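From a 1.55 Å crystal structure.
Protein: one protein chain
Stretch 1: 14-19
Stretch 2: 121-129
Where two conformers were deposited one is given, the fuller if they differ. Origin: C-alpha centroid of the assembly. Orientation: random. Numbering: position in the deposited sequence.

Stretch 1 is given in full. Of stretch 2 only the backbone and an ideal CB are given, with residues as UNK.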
# COMPACT_ATOMS: atom_id res chain seq x y z
N THR A 14 -11.71 10.60 7.98
CA THR A 14 -12.79 9.85 8.63
C THR A 14 -13.99 9.70 7.68
O THR A 14 -14.64 8.66 7.66
CB THR A 14 -13.23 10.51 9.95
OG1 THR A 14 -12.08 10.73 10.78
CG2 THR A 14 -14.22 9.63 10.70
N LEU A 15 -14.27 10.73 6.88
CA LEU A 15 -15.32 10.64 5.86
C LEU A 15 -15.03 9.51 4.87
O LEU A 15 -15.94 8.79 4.46
CB LEU A 15 -15.45 11.96 5.09
CG LEU A 15 -16.50 11.99 3.97
CD1 LEU A 15 -17.91 11.93 4.53
CD2 LEU A 15 -16.31 13.23 3.11
N ARG A 16 -13.76 9.37 4.51
CA ARG A 16 -13.29 8.31 3.62
C ARG A 16 -13.17 6.92 4.28
O ARG A 16 -12.73 5.97 3.63
CB ARG A 16 -11.93 8.71 3.03
CG ARG A 16 -11.98 9.86 2.02
CD ARG A 16 -10.58 10.38 1.77
NE ARG A 16 -10.45 11.27 0.62
CZ ARG A 16 -10.81 12.55 0.59
NH1 ARG A 16 -11.40 13.13 1.63
NH2 ARG A 16 -10.61 13.26 -0.53
N ASN A 17 -13.54 6.81 5.56
CA ASN A 17 -13.52 5.56 6.33
C ASN A 17 -12.13 4.90 6.37
O ASN A 17 -12.03 3.68 6.38
CB ASN A 17 -14.58 4.59 5.80
CG ASN A 17 -14.90 3.47 6.78
OD1 ASN A 17 -14.88 3.68 7.99
ND2 ASN A 17 -15.18 2.28 6.26
N ILE A 18 -11.08 5.72 6.43
CA ILE A 18 -9.70 5.21 6.39
C ILE A 18 -9.28 4.72 7.78
O ILE A 18 -9.39 5.46 8.77
CB ILE A 18 -8.70 6.26 5.86
CG1 ILE A 18 -8.97 6.54 4.38
CG2 ILE A 18 -7.25 5.79 6.03
CD1 ILE A 18 -8.32 7.79 3.85
N THR A 19 -8.82 3.48 7.84
CA THR A 19 -8.21 2.92 9.04
C THR A 19 -6.70 3.15 8.94
O THR A 19 -6.10 2.85 7.92
CB THR A 19 -8.49 1.40 9.11
OG1 THR A 19 -9.90 1.17 9.04
CG2 THR A 19 -7.94 0.79 10.39
N UNK A 121 -7.31 3.16 -5.02
CA UNK A 121 -6.96 3.07 -3.61
C UNK A 121 -8.03 3.71 -2.72
O UNK A 121 -8.29 3.19 -1.63
CB UNK A 121 -5.60 3.74 -3.36
N UNK A 122 -8.67 4.77 -3.19
CA UNK A 122 -9.82 5.36 -2.49
C UNK A 122 -10.87 4.29 -2.17
O UNK A 122 -11.33 4.18 -1.04
CB UNK A 122 -10.44 6.47 -3.33
N UNK A 123 -11.25 3.52 -3.19
CA UNK A 123 -12.29 2.50 -3.01
C UNK A 123 -11.87 1.35 -2.10
O UNK A 123 -12.67 0.88 -1.29
CB UNK A 123 -12.70 1.94 -4.37
N UNK A 124 -10.60 0.93 -2.19
CA UNK A 124 -10.07 -0.12 -1.30
C UNK A 124 -10.08 0.32 0.16
O UNK A 124 -10.51 -0.44 1.03
CB UNK A 124 -8.65 -0.50 -1.71
N UNK A 125 -9.61 1.53 0.43
CA UNK A 125 -9.53 2.04 1.81
C UNK A 125 -10.90 2.40 2.40
O UNK A 125 -11.03 2.42 3.63
CB UNK A 125 -8.62 3.27 1.85
N UNK A 126 -11.90 2.68 1.56
CA UNK A 126 -13.23 3.10 2.04
C UNK A 126 -14.12 1.95 2.55
O UNK A 126 -14.98 2.18 3.40
CB UNK A 126 -13.96 3.83 0.91
N UNK A 127 -13.92 0.74 2.02
CA UNK A 127 -14.79 -0.40 2.38
C UNK A 127 -14.73 -0.71 3.88
O UNK A 127 -13.65 -0.72 4.47
CB UNK A 127 -14.39 -1.64 1.58
N UNK A 128 -15.90 -0.95 4.49
CA UNK A 128 -15.95 -1.32 5.90
C UNK A 128 -15.44 -2.75 6.07
O UNK A 128 -14.71 -3.04 7.02
CB UNK A 128 -17.37 -1.18 6.45
N UNK A 129 -15.83 -3.63 5.16
CA UNK A 129 -15.30 -5.00 5.08
C UNK A 129 -15.10 -5.36 3.61
O UNK A 129 -16.04 -5.18 2.82
CB UNK A 129 -16.24 -6.00 5.76

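Positions 121 to 126 of stretch 2 form a helix whose last turn abuts the loop that follows the helix ending of stretch 1. Position 121 starts this segment with helical angles (-64/-34) and an ideal CB that has nothing of stretch 1 within 5.5 Å. Stretch 1 sets no requirement here, and many helix-compatible side chains would serve; the residue is Phe 121, with chi1 m.

At position 122 the CA-to-CB bond runs sideways, and the ideal CB is again beyond 5.5 Å of stretch 1. A small residue would leave a gap before the Arg 16 side chain, whereas a longer one, polar, aromatic or aliphatic, could reach its methylenes. His 122 does so with chi1 t: the edge of its ring approaches Arg 16, CD2 lying 4.3 Å from Arg 16 CG, while ND1 is left free to bond along the chain. The backbone contributes as well, since a water donates to both His 122 O (2.9 Å) and Arg 16 O (3.3 Å).

Positions 123 and 124 are out of reach of stretch 1, which therefore does not discriminate between side chains at either. They are Asp 123, whose OD1 accepts a 3.0 Å hydrogen bond from His 122 ND1, and Ile 124.

Position 125 points toward stretch 1, its ideal CB 4.1 Å from Ile 18 CG1 and 5.2 Å from Arg 16 O. The apolar neighbour favours an aliphatic residue, and leucine, isoleucine, valine or methionine would all be reasonable. Leu 125 packs its CB 4.1 Å from Ile 18 CG1. Its carbonyl lies 3.2 Å from Asn 17 O, measured from Leu 125 O; two acceptors cannot bond each other, but a water donates to Leu 125 O (2.8 Å) and accepts from Thr 19 N (2.9 Å), linking the backbones.

At position 126 the ideal CB lies 3.7 Å from Arg 16 O and 5.0 Å from Asn 17 CB, and CA-to-CB runs sideways. The carbonyls of the ending helix of stretch 1 make a long, positively charged side chain attractive, although a shorter polar one would also fit. Lys 126 extends through three t angles before chi4 turns to p, bringing NZ 3.1 Å from Leu 15 O, at an angle too poor for a hydrogen bond. Lys 126 CA also makes a CA-H...O contact of 3.3 Å with Arg 16 O, and Lys 126 O accepts a nearly straight hydrogen bond of 2.9 Å from Asn 17 ND2.

The CA-to-CB bond of position 127 points away from stretch 1, which therefore sets no demand there, and many residues would do; it is Lys 127, the first after the helix to leave helical angles (-61/136).

Position 128 runs sideways, but its ideal CB is 4.1 Å from Asn 17 ND2. That donor calls for an acceptor, as aspartate, glutamate, asparagine or glutamine could supply. Glu 128, with chi2 p, accepts through OE1 a 3.1 Å hydrogen bond from Asn 17 ND2, which thus bonds both a backbone and a side-chain oxygen.

Position 129 points away and is unconstrained by stretch 1; it is Ser 129.

Stretch 2 121-129: FHDILKKES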
# COMPACT_ATOMS: atom_id res chain seq x y z
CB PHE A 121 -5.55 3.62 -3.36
CG PHE A 121 -4.48 2.72 -3.91
CD1 PHE A 121 -4.20 1.49 -3.30
CD2 PHE A 121 -3.77 3.07 -5.06
CE1 PHE A 121 -3.23 0.64 -3.82
CE2 PHE A 121 -2.80 2.22 -5.58
CZ PHE A 121 -2.54 1.00 -4.97
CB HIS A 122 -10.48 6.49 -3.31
CG HIS A 122 -11.77 7.00 -2.73
ND1 HIS A 122 -13.00 6.51 -3.11
CD2 HIS A 122 -12.01 7.94 -1.79
CE1 HIS A 122 -13.95 7.13 -2.43
NE2 HIS A 122 -13.37 8.00 -1.62
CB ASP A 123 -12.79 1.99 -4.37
CG ASP A 123 -13.65 3.02 -5.12
OD1 ASP A 123 -13.94 4.11 -4.57
OD2 ASP A 123 -14.05 2.74 -6.26
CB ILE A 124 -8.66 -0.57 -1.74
CG1 ILE A 124 -8.74 -1.31 -3.08
CG2 ILE A 124 -8.00 -1.46 -0.68
CD1 ILE A 124 -7.41 -1.47 -3.78
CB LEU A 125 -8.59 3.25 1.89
CG LEU A 125 -7.12 3.07 1.47
CD1 LEU A 125 -6.36 4.39 1.57
CD2 LEU A 125 -6.41 2.00 2.27
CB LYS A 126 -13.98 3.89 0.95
CG LYS A 126 -15.29 4.51 1.43
CD LYS A 126 -15.84 5.55 0.47
CE LYS A 126 -17.15 6.14 0.97
NZ LYS A 126 -16.97 6.97 2.21
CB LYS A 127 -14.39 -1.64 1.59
CG LYS A 127 -14.67 -1.56 0.11
CD LYS A 127 -14.32 -2.86 -0.60
CE LYS A 127 -14.36 -2.70 -2.11
NZ LYS A 127 -13.76 -3.87 -2.81
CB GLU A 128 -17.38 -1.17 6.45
CG GLU A 128 -17.56 -1.48 7.94
CD GLU A 128 -16.70 -0.63 8.88
OE1 GLU A 128 -16.32 0.51 8.50
OE2 GLU A 128 -16.42 -1.09 10.00
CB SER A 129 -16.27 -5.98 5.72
OG SER A 129 -16.17 -5.94 7.13
O HOH W 1 -10.70 6.01 1.06
O HOH W 2 -8.98 1.90 5.46
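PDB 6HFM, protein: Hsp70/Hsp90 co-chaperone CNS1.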